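ATP/GTP-binding site-containing protein A (Brucella abortus, PDB 6NTR) acts in the periplasm to maintain the integrity of the cell envelope. Local coordinates at residues P7-Y12 / V33-G38; K177-F182 / V236-Y241. All coordinates share one frame; numbering follows the deposited sequence.

Contact 1 (P7-Y12 / V33-G38); sequences PHRAIY and VYEFNG. With EDO (1,2-ethanediol), chain G.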
ATOM      1  N   PRO A   7       3.475 -15.905  -2.377  1.00 61.99           N
ATOM      2  CA  PRO A   7       4.394 -15.365  -1.384  1.00 58.17           C
ATOM      3  C   PRO A   7       5.660 -14.896  -2.044  1.00 56.04           C
ATOM      4  O   PRO A   7       6.233 -15.612  -2.826  1.00 58.88           O
ATOM      5  CB  PRO A   7       4.686 -16.569  -0.500  1.00 56.84           C
ATOM      6  CG  PRO A   7       3.584 -17.515  -0.762  1.00 60.48           C
ATOM      7  CD  PRO A   7       3.270 -17.341  -2.202  1.00 62.54           C
ATOM      8  N   HIS A   8       6.078 -13.683  -1.751  1.00 49.51           N
ATOM      9  CA  HIS A   8       7.231 -13.142  -2.424  1.00 45.82           C
ATOM     10  C   HIS A   8       7.830 -11.954  -1.722  1.00 44.61           C
ATOM     11  O   HIS A   8       7.213 -11.345  -0.894  1.00 46.65           O
ATOM     12  CB  HIS A   8       6.774 -12.653  -3.791  1.00 50.16           C
ATOM     13  CG  HIS A   8       5.764 -11.564  -3.704  1.00 50.08           C
ATOM     14  ND1 HIS A   8       4.448 -11.803  -3.403  1.00 51.58           N
ATOM     15  CD2 HIS A   8       5.891 -10.228  -3.794  1.00 48.94           C
ATOM     16  CE1 HIS A   8       3.800 -10.661  -3.347  1.00 49.87           C
ATOM     17  NE2 HIS A   8       4.654  -9.690  -3.578  1.00 48.94           N
ATOM     18  N   ARG A   9       9.039 -11.613  -2.109  1.00 44.90           N
ATOM     19  CA  ARG A   9       9.724 -10.445  -1.590  1.00 45.80           C
ATOM     20  C   ARG A   9       9.994  -9.623  -2.824  1.00 57.35           C
ATOM     21  O   ARG A   9      10.430 -10.141  -3.834  1.00 67.83           O
ATOM     22  CB  ARG A   9      11.019 -10.773  -0.863  1.00 44.89           C
ATOM     23  CG  ARG A   9      11.703  -9.548  -0.281  1.00 42.77           C
ATOM     24  CD  ARG A   9      12.969  -9.941   0.451  1.00 51.97           C
ATOM     25  NE  ARG A   9      13.879  -8.826   0.657  1.00 61.88           N
ATOM     26  CZ  ARG A   9      15.163  -8.860   0.341  1.00 66.43           C
ATOM     27  NH1 ARG A   9      15.671  -9.950  -0.201  1.00 71.32           N
ATOM     28  NH2 ARG A   9      15.936  -7.813   0.560  1.00 61.23           N
ATOM     29  N   ALA A  10       9.716  -8.340  -2.747  1.00 53.38           N
ATOM     30  CA  ALA A  10       9.862  -7.467  -3.893  1.00 42.68           C
ATOM     31  C   ALA A  10      10.525  -6.177  -3.447  1.00 46.95           C
ATOM     32  O   ALA A  10      10.094  -5.547  -2.478  1.00 45.32           O
ATOM     33  CB  ALA A  10       8.508  -7.191  -4.508  1.00 41.37           C
ATOM     34  N   ILE A  11      11.581  -5.796  -4.144  1.00 48.69           N
ATOM     35  CA  ILE A  11      12.337  -4.601  -3.821  1.00 50.11           C
ATOM     36  C   ILE A  11      12.109  -3.611  -4.936  1.00 53.42           C
ATOM     37  O   ILE A  11      12.363  -3.917  -6.108  1.00 49.65           O
ATOM     38  CB  ILE A  11      13.832  -4.886  -3.688  1.00 48.19           C
ATOM     39  CG1 ILE A  11      14.083  -5.949  -2.639  1.00 47.22           C
ATOM     40  CG2 ILE A  11      14.537  -3.629  -3.316  1.00 51.62           C
ATOM     41  CD1 ILE A  11      15.507  -6.390  -2.635  1.00 54.36           C
ATOM     42  N   TYR A  12      11.664  -2.420  -4.572  1.00 54.62           N
ATOM     43  CA  TYR A  12      11.391  -1.364  -5.525  1.00 45.26           C
ATOM     44  C   TYR A  12      12.388  -0.245  -5.300  1.00 40.65           C
ATOM     45  O   TYR A  12      12.763   0.038  -4.163  1.00 40.01           O
ATOM     46  CB  TYR A  12       9.965  -0.831  -5.368  1.00 45.13           C
ATOM     47  CG  TYR A  12       8.872  -1.855  -5.545  1.00 48.08           C
ATOM     48  CD1 TYR A  12       8.389  -2.566  -4.462  1.00 50.60           C
ATOM     49  CD2 TYR A  12       8.302  -2.085  -6.784  1.00 48.40           C
ATOM     50  CE1 TYR A  12       7.387  -3.488  -4.618  1.00 50.47           C
ATOM     51  CE2 TYR A  12       7.298  -3.006  -6.943  1.00 49.25           C
ATOM     52  CZ  TYR A  12       6.845  -3.709  -5.852  1.00 48.55           C
ATOM     53  OH  TYR A  12       5.840  -4.638  -5.955  1.00 48.13           O
ATOM     54  N   VAL A  33      10.909  -2.243   0.281  1.00 55.18           N
ATOM     55  CA  VAL A  33      11.020  -3.684   0.344  1.00 52.83           C
ATOM     56  C   VAL A  33       9.679  -4.189   0.835  1.00 53.83           C
ATOM     57  O   VAL A  33       9.215  -3.782   1.905  1.00 59.75           O
ATOM     58  CB  VAL A  33      12.158  -4.126   1.271  1.00 48.49           C
ATOM     59  CG1 VAL A  33      12.387  -5.596   1.111  1.00 52.55           C
ATOM     60  CG2 VAL A  33      13.420  -3.347   0.955  1.00 42.85           C
ATOM     61  N   TYR A  34       9.039  -5.032   0.043  1.00 50.12           N
ATOM     62  CA  TYR A  34       7.746  -5.599   0.390  1.00 47.84           C
ATOM     63  C   TYR A  34       7.912  -7.104   0.458  1.00 50.21           C
ATOM     64  O   TYR A  34       8.493  -7.711  -0.445  1.00 57.33           O
ATOM     65  CB  TYR A  34       6.665  -5.207  -0.628  1.00 44.58           C
ATOM     66  CG  TYR A  34       5.276  -5.831  -0.449  1.00 45.19           C
ATOM     67  CD1 TYR A  34       4.346  -5.283   0.418  1.00 41.43           C
ATOM     68  CD2 TYR A  34       4.891  -6.941  -1.187  1.00 41.74           C
ATOM     69  CE1 TYR A  34       3.095  -5.830   0.548  1.00 45.60           C
ATOM     70  CE2 TYR A  34       3.644  -7.488  -1.055  1.00 42.75           C
ATOM     71  CZ  TYR A  34       2.754  -6.926  -0.191  1.00 47.18           C
ATOM     72  OH  TYR A  34       1.502  -7.461  -0.050  1.00 54.40           O
ATOM     73  N   GLU A  35       7.454  -7.692   1.545  1.00 49.81           N
ATOM     74  CA  GLU A  35       7.395  -9.133   1.648  1.00 50.87           C
ATOM     75  C   GLU A  35       5.988  -9.507   2.056  1.00 52.02           C
ATOM     76  O   GLU A  35       5.403  -8.871   2.933  1.00 42.69           O
ATOM     77  CB  GLU A  35       8.418  -9.705   2.643  1.00 59.51           C
ATOM     78  CG  GLU A  35       8.047 -11.141   3.033  1.00 70.52           C
ATOM     79  CD  GLU A  35       9.221 -12.062   3.285  1.00 76.02           C
ATOM     80  OE1 GLU A  35       9.044 -13.046   4.032  1.00 77.43           O
ATOM     81  OE2 GLU A  35      10.304 -11.820   2.719  1.00 78.28           O
ATOM     82  N   PHE A  36       5.444 -10.520   1.392  1.00 52.49           N
ATOM     83  CA  PHE A  36       4.098 -10.992   1.667  1.00 52.86           C
ATOM     84  C   PHE A  36       4.122 -12.509   1.693  1.00 50.02           C
ATOM     85  O   PHE A  36       4.621 -13.138   0.757  1.00 49.62           O
ATOM     86  CB  PHE A  36       3.113 -10.476   0.615  1.00 52.95           C
ATOM     87  CG  PHE A  36       1.709 -10.874   0.855  1.00 46.26           C
ATOM     88  CD1 PHE A  36       0.922 -10.156   1.734  1.00 51.41           C
ATOM     89  CD2 PHE A  36       1.170 -11.948   0.185  1.00 47.58           C
ATOM     90  CE1 PHE A  36      -0.373 -10.506   1.953  1.00 55.22           C
ATOM     91  CE2 PHE A  36      -0.125 -12.308   0.399  1.00 60.42           C
ATOM     92  CZ  PHE A  36      -0.903 -11.583   1.283  1.00 59.74           C
ATOM     93  N   ASN A  37       3.603 -13.080   2.777  1.00 50.33           N
ATOM     94  CA  ASN A  37       3.567 -14.522   2.974  1.00 54.89           C
ATOM     95  C   ASN A  37       2.324 -14.852   3.782  1.00 53.62           C
ATOM     96  O   ASN A  37       1.725 -13.980   4.417  1.00 52.72           O
ATOM     97  CB  ASN A  37       4.830 -15.027   3.692  1.00 62.74           C
ATOM     98  CG  ASN A  37       5.420 -16.292   3.064  1.00 67.13           C
ATOM     99  OD1 ASN A  37       4.741 -17.307   2.882  1.00 64.16           O
ATOM    100  ND2 ASN A  37       6.696 -16.215   2.705  1.00 71.34           N
ATOM    101  N   GLY A  38       1.899 -16.100   3.696  1.00 50.16           N
ATOM    102  CA  GLY A  38       0.701 -16.551   4.368  1.00 51.90           C
ATOM    103  C   GLY A  38      -0.135 -17.426   3.458  1.00 58.32           C
ATOM    104  O   GLY A  38       0.344 -17.874   2.439  1.00 53.55           O
TER
HETATM  105  C1  EDO G 303       3.195  -6.647  -4.642  1.00 30.95           C
HETATM  106  O1  EDO G 303       4.470  -6.414  -5.254  1.00 38.44           O
HETATM  107  C2  EDO G 303       2.742  -5.381  -3.947  1.00 34.28           C
HETATM  108  O2  EDO G 303       1.424  -5.626  -3.457  1.00 43.80           O

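Contact 2 (K177-F182 / V236-Y241); sequences KVMGKF and VKLDIY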
ATOM      1  N   LYS A 177      12.237  -8.314 -16.779  1.00 72.51           N
ATOM      2  CA  LYS A 177      13.422  -9.145 -16.824  1.00 74.66           C
ATOM      3  C   LYS A 177      13.814  -9.661 -15.450  1.00 78.21           C
ATOM      4  O   LYS A 177      14.207 -10.806 -15.320  1.00 82.00           O
ATOM      5  CB  LYS A 177      14.594  -8.461 -17.541  1.00 71.36           C
ATOM      6  CG  LYS A 177      14.829  -7.002 -17.214  1.00 67.20           C
ATOM      7  CD  LYS A 177      15.945  -6.433 -18.075  1.00 68.47           C
ATOM      8  CE  LYS A 177      16.396  -5.071 -17.573  1.00 69.27           C
ATOM      9  NZ  LYS A 177      17.738  -4.669 -18.076  1.00 69.48           N
ATOM     10  N   VAL A 178      13.646  -8.811 -14.454  1.00 78.41           N
ATOM     11  CA  VAL A 178      13.957  -9.105 -13.069  1.00 80.51           C
ATOM     12  C   VAL A 178      13.125 -10.246 -12.471  1.00 83.81           C
ATOM     13  O   VAL A 178      13.627 -11.046 -11.698  1.00 83.40           O
ATOM     14  CB  VAL A 178      13.810  -7.788 -12.260  1.00 75.35           C
ATOM     15  CG1 VAL A 178      13.448  -7.984 -10.799  1.00 70.79           C
ATOM     16  CG2 VAL A 178      15.056  -6.945 -12.409  1.00 81.55           C
HETATM   17  N   MSE A 179      11.852 -10.291 -12.823  1.00 83.96           N
HETATM   18  CA  MSE A 179      10.900 -11.239 -12.279  1.00 81.62           C
HETATM   19  C   MSE A 179      11.043 -12.712 -12.545  1.00 87.94           C
HETATM   20  O   MSE A 179      10.874 -13.479 -11.580  1.00 92.99           O
HETATM   21  CB  MSE A 179       9.537 -10.853 -12.812  1.00 75.50           C
HETATM   22  CG  MSE A 179       9.087  -9.539 -12.214  1.00 68.75           C
HETATM   23 SE   MSE A 179       7.156  -9.435 -12.461  0.56 61.48          SE
HETATM   24  CE  MSE A 179       6.701 -11.308 -12.132  1.00 62.96           C
ATOM     25  N   GLY A 180      11.347 -13.151 -13.758  1.00 85.84           N
ATOM     26  CA  GLY A 180      11.457 -14.584 -13.969  1.00 78.99           C
ATOM     27  C   GLY A 180      10.280 -15.285 -14.623  1.00 72.49           C
ATOM     28  O   GLY A 180       9.788 -14.865 -15.654  1.00 66.93           O
ATOM     29  N   LYS A 181       9.839 -16.378 -14.016  1.00 76.72           N
ATOM     30  CA  LYS A 181       8.764 -17.182 -14.575  1.00 81.03           C
ATOM     31  C   LYS A 181       7.447 -16.438 -14.780  1.00 77.43           C
ATOM     32  O   LYS A 181       6.761 -16.679 -15.767  1.00 85.50           O
ATOM     33  CB  LYS A 181       8.567 -18.476 -13.779  1.00 87.75           C
ATOM     34  CG  LYS A 181       8.085 -18.297 -12.353  1.00 87.95           C
ATOM     35  CD  LYS A 181       7.544 -19.606 -11.808  1.00 91.04           C
ATOM     36  CE  LYS A 181       7.425 -19.577 -10.299  1.00 89.69           C
ATOM     37  NZ  LYS A 181       6.279 -20.394  -9.821  1.00 90.75           N
ATOM     38  N   PHE A 182       7.083 -15.546 -13.873  1.00 68.54           N
ATOM     39  CA  PHE A 182       5.864 -14.779 -14.051  1.00 66.16           C
ATOM     40  C   PHE A 182       6.040 -13.623 -15.014  1.00 65.17           C
ATOM     41  O   PHE A 182       5.138 -12.794 -15.118  1.00 57.56           O
ATOM     42  CB  PHE A 182       5.367 -14.228 -12.721  1.00 65.68           C
ATOM     43  CG  PHE A 182       5.123 -15.258 -11.687  1.00 73.37           C
ATOM     44  CD1 PHE A 182       4.028 -16.090 -11.773  1.00 77.86           C
ATOM     45  CD2 PHE A 182       5.972 -15.375 -10.606  1.00 77.89           C
ATOM     46  CE1 PHE A 182       3.796 -17.033 -10.810  1.00 82.39           C
ATOM     47  CE2 PHE A 182       5.745 -16.315  -9.640  1.00 80.89           C
ATOM     48  CZ  PHE A 182       4.658 -17.146  -9.740  1.00 83.45           C
ATOM     49  N   VAL A 236      12.862  -3.907  -8.827  1.00 55.56           N
ATOM     50  CA  VAL A 236      14.230  -4.217  -9.221  1.00 54.31           C
ATOM     51  C   VAL A 236      14.658  -5.619  -8.824  1.00 55.57           C
ATOM     52  O   VAL A 236      15.749  -6.047  -9.224  1.00 57.51           O
ATOM     53  CB  VAL A 236      15.237  -3.182  -8.673  1.00 51.20           C
ATOM     54  CG1 VAL A 236      14.880  -1.805  -9.174  1.00 48.17           C
ATOM     55  CG2 VAL A 236      15.316  -3.220  -7.156  1.00 48.22           C
ATOM     56  N   LYS A 237      13.851  -6.360  -8.073  1.00 54.94           N
ATOM     57  CA  LYS A 237      14.200  -7.730  -7.727  1.00 56.16           C
ATOM     58  C   LYS A 237      12.974  -8.429  -7.174  1.00 57.56           C
ATOM     59  O   LYS A 237      12.246  -7.858  -6.354  1.00 55.88           O
ATOM     60  CB  LYS A 237      15.329  -7.756  -6.703  1.00 59.48           C
ATOM     61  CG  LYS A 237      15.902  -9.126  -6.398  1.00 63.97           C
ATOM     62  CD  LYS A 237      17.088  -8.993  -5.441  1.00 64.52           C
ATOM     63  CE  LYS A 237      17.728 -10.329  -5.156  1.00 65.55           C
ATOM     64  NZ  LYS A 237      16.739 -11.240  -4.525  1.00 63.92           N
ATOM     65  N   LEU A 238      12.741  -9.665  -7.595  1.00 60.70           N
ATOM     66  CA  LEU A 238      11.538 -10.387  -7.213  1.00 59.81           C
ATOM     67  C   LEU A 238      11.919 -11.800  -6.823  1.00 68.53           C
ATOM     68  O   LEU A 238      12.538 -12.521  -7.616  1.00 75.17           O
ATOM     69  CB  LEU A 238      10.520 -10.398  -8.350  1.00 53.59           C
ATOM     70  CG  LEU A 238       9.294 -11.220  -8.014  1.00 49.34           C
ATOM     71  CD1 LEU A 238       8.495 -10.476  -6.974  1.00 44.56           C
ATOM     72  CD2 LEU A 238       8.483 -11.478  -9.260  1.00 49.90           C
ATOM     73  N   ASP A 239      11.552 -12.186  -5.607  1.00 67.41           N
ATOM     74  CA  ASP A 239      11.854 -13.506  -5.078  1.00 68.23           C
ATOM     75  C   ASP A 239      10.546 -14.226  -4.816  1.00 66.43           C
ATOM     76  O   ASP A 239       9.722 -13.759  -4.023  1.00 61.95           O
ATOM     77  CB  ASP A 239      12.706 -13.413  -3.817  1.00 67.95           C
ATOM     78  CG  ASP A 239      14.133 -13.059  -4.130  1.00 72.78           C
ATOM     79  OD1 ASP A 239      14.695 -13.676  -5.065  1.00 75.48           O
ATOM     80  OD2 ASP A 239      14.688 -12.169  -3.448  1.00 74.58           O
ATOM     81  N   ILE A 240      10.362 -15.352  -5.493  1.00 70.20           N
ATOM     82  CA  ILE A 240       9.138 -16.133  -5.427  1.00 72.97           C
ATOM     83  C   ILE A 240       9.357 -17.280  -4.455  1.00 80.05           C
ATOM     84  O   ILE A 240      10.232 -18.125  -4.675  1.00 82.16           O
ATOM     85  CB  ILE A 240       8.746 -16.670  -6.808  1.00 71.83           C
ATOM     86  CG1 ILE A 240       8.648 -15.537  -7.824  1.00 65.38           C
ATOM     87  CG2 ILE A 240       7.443 -17.422  -6.711  1.00 79.11           C
ATOM     88  CD1 ILE A 240       9.797 -15.511  -8.803  1.00 65.85           C
ATOM     89  N   TYR A 241       8.559 -17.324  -3.398  1.00 85.21           N
ATOM     90  CA  TYR A 241       8.679 -18.376  -2.402  1.00 86.83           C
ATOM     91  C   TYR A 241       7.845 -19.588  -2.812  1.00 88.88           C
ATOM     92  O   TYR A 241       6.994 -19.513  -3.699  1.00 88.39           O
ATOM     93  CB  TYR A 241       8.247 -17.868  -1.030  1.00 83.54           C
ATOM     94  CG  TYR A 241       9.044 -16.687  -0.505  1.00 75.10           C
ATOM     95  CD1 TYR A 241      10.391 -16.525  -0.816  1.00 71.31           C
ATOM     96  CD2 TYR A 241       8.446 -15.748   0.321  1.00 66.01           C
ATOM     97  CE1 TYR A 241      11.100 -15.450  -0.328  1.00 67.52           C
ATOM     98  CE2 TYR A 241       9.142 -14.683   0.816  1.00 63.62           C
ATOM     99  CZ  TYR A 241      10.464 -14.532   0.489  1.00 68.59           C
ATOM    100  OH  TYR A 241      11.147 -13.454   0.995  1.00 72.51           O
TER
HETATM  101  O   HOH W   1      14.491 -11.850  -8.941  1.00 52.40           O

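Contact 1 (P7-Y12 / V33-G38)
H8, A10, Y34 and F36 share one face of this antiparallel strand pair; R9, I11, V33 and E35 share the other. On the first face the H8 ring crosses the Y34 ring obliquely, with planes 42° apart. H8 CG sits in the crowded position between backbone N and carbonyl carbon (chi1 62°), and the imidazole leans over the neighbouring strand. Its NE2 comes 3.5 Å from Y34 CE2, at the edge of the phenol ring. H8 ND1 is hydrogen-bonded to the V6 carbonyl, which fixes the ring's rotation. A 1,2-ethanediol lies with C2 over a face of Y34, and its O1 donates a very short hydrogen bond of 2.3 Å to Y12 OH. On the other face R9 runs extended, its CB 3.8 Å from E35 OE2. The two charges do not pair: R9 NE stays 5.1 Å from E35 OE2, which hydrogen-bonds to Y241 instead. I11 and V33 lie side by side, CG1 to CG1 at 4.1 Å. Four backbone hydrogen bonds join H8 to F36 and A10 to Y34, the shortest A10 N to Y34 O at 2.7 Å. These bonds hold the register of a beta hairpin, and a diol, probably from the crystallisation liquor, lies against Y34 and Y12.

Contact 2 (K177-F182 / V236-Y241)
I240 reaches from its strand toward the turn that follows helix 174-179. Its CB lies 4.1 Å from F182 CE2. CG1, anti to the carbonyl carbon (chi1 -55°), goes closer and meets F182 CE2 at 3.5 Å, in the plane of the ring and at its edge. CG2, anti to the backbone N, touches the same ring corner and also has the CE carbon of K181 nearby. CD1 ends 3.6 Å from the carbonyl oxygen of M179. I240 and F182 thus meet tip to tip. K181 CG lies over one face of the phenyl ring, toward its rim. Two residues back, L238 points the same way. Its CD2 fits against the bent selenomethionine chain of M179 and packs tightly on CE at 3.4 Å. No direct hydrogen bond crosses the contact; one water donates to both V178 O (3.0 Å) and L238 O (2.5 Å). G180 is the first residue to leave helical angles, with positive phi (101°), consistent with the change of direction before F182. K237 and D239 leave the strand away from the helix at CB, and K237 NZ and D239 OD2 form a salt bridge of 2.5 Å. Helix 174-179 and its turn rest on strand 229-240, with N216 beside F182, I218 beside L238 and V6 beside I240. Strand 8-19 pairs with strand 229-240, where V236 and K237 form a classic beta bulge opposite I11.

In the fold
Strand 8-19 links the two contacts. It pairs with strand 25-39 in contact 1 and with strand 229-240, which carries contact 2. The centres of the contacts are about 11 Å apart. The backbone joins them where I11 O meets V236 N at 2.8 Å. A side-chain link spans further: Y241 OH lies 2.5 Å from E35 OE2, so the end of 236-241 reaches across to 33-38. H8 CB also packs on D239 O at 3.2 Å. The diol of contact 1 is also hydrogen-bonded to T219 N, and T219 O is hydrogen-bonded to Y12 OH. Strands 25-39, 8-19 and 229-240 are successive antiparallel neighbours in the beta-barrel-like fold, and helix 174-179 rests on the last of them.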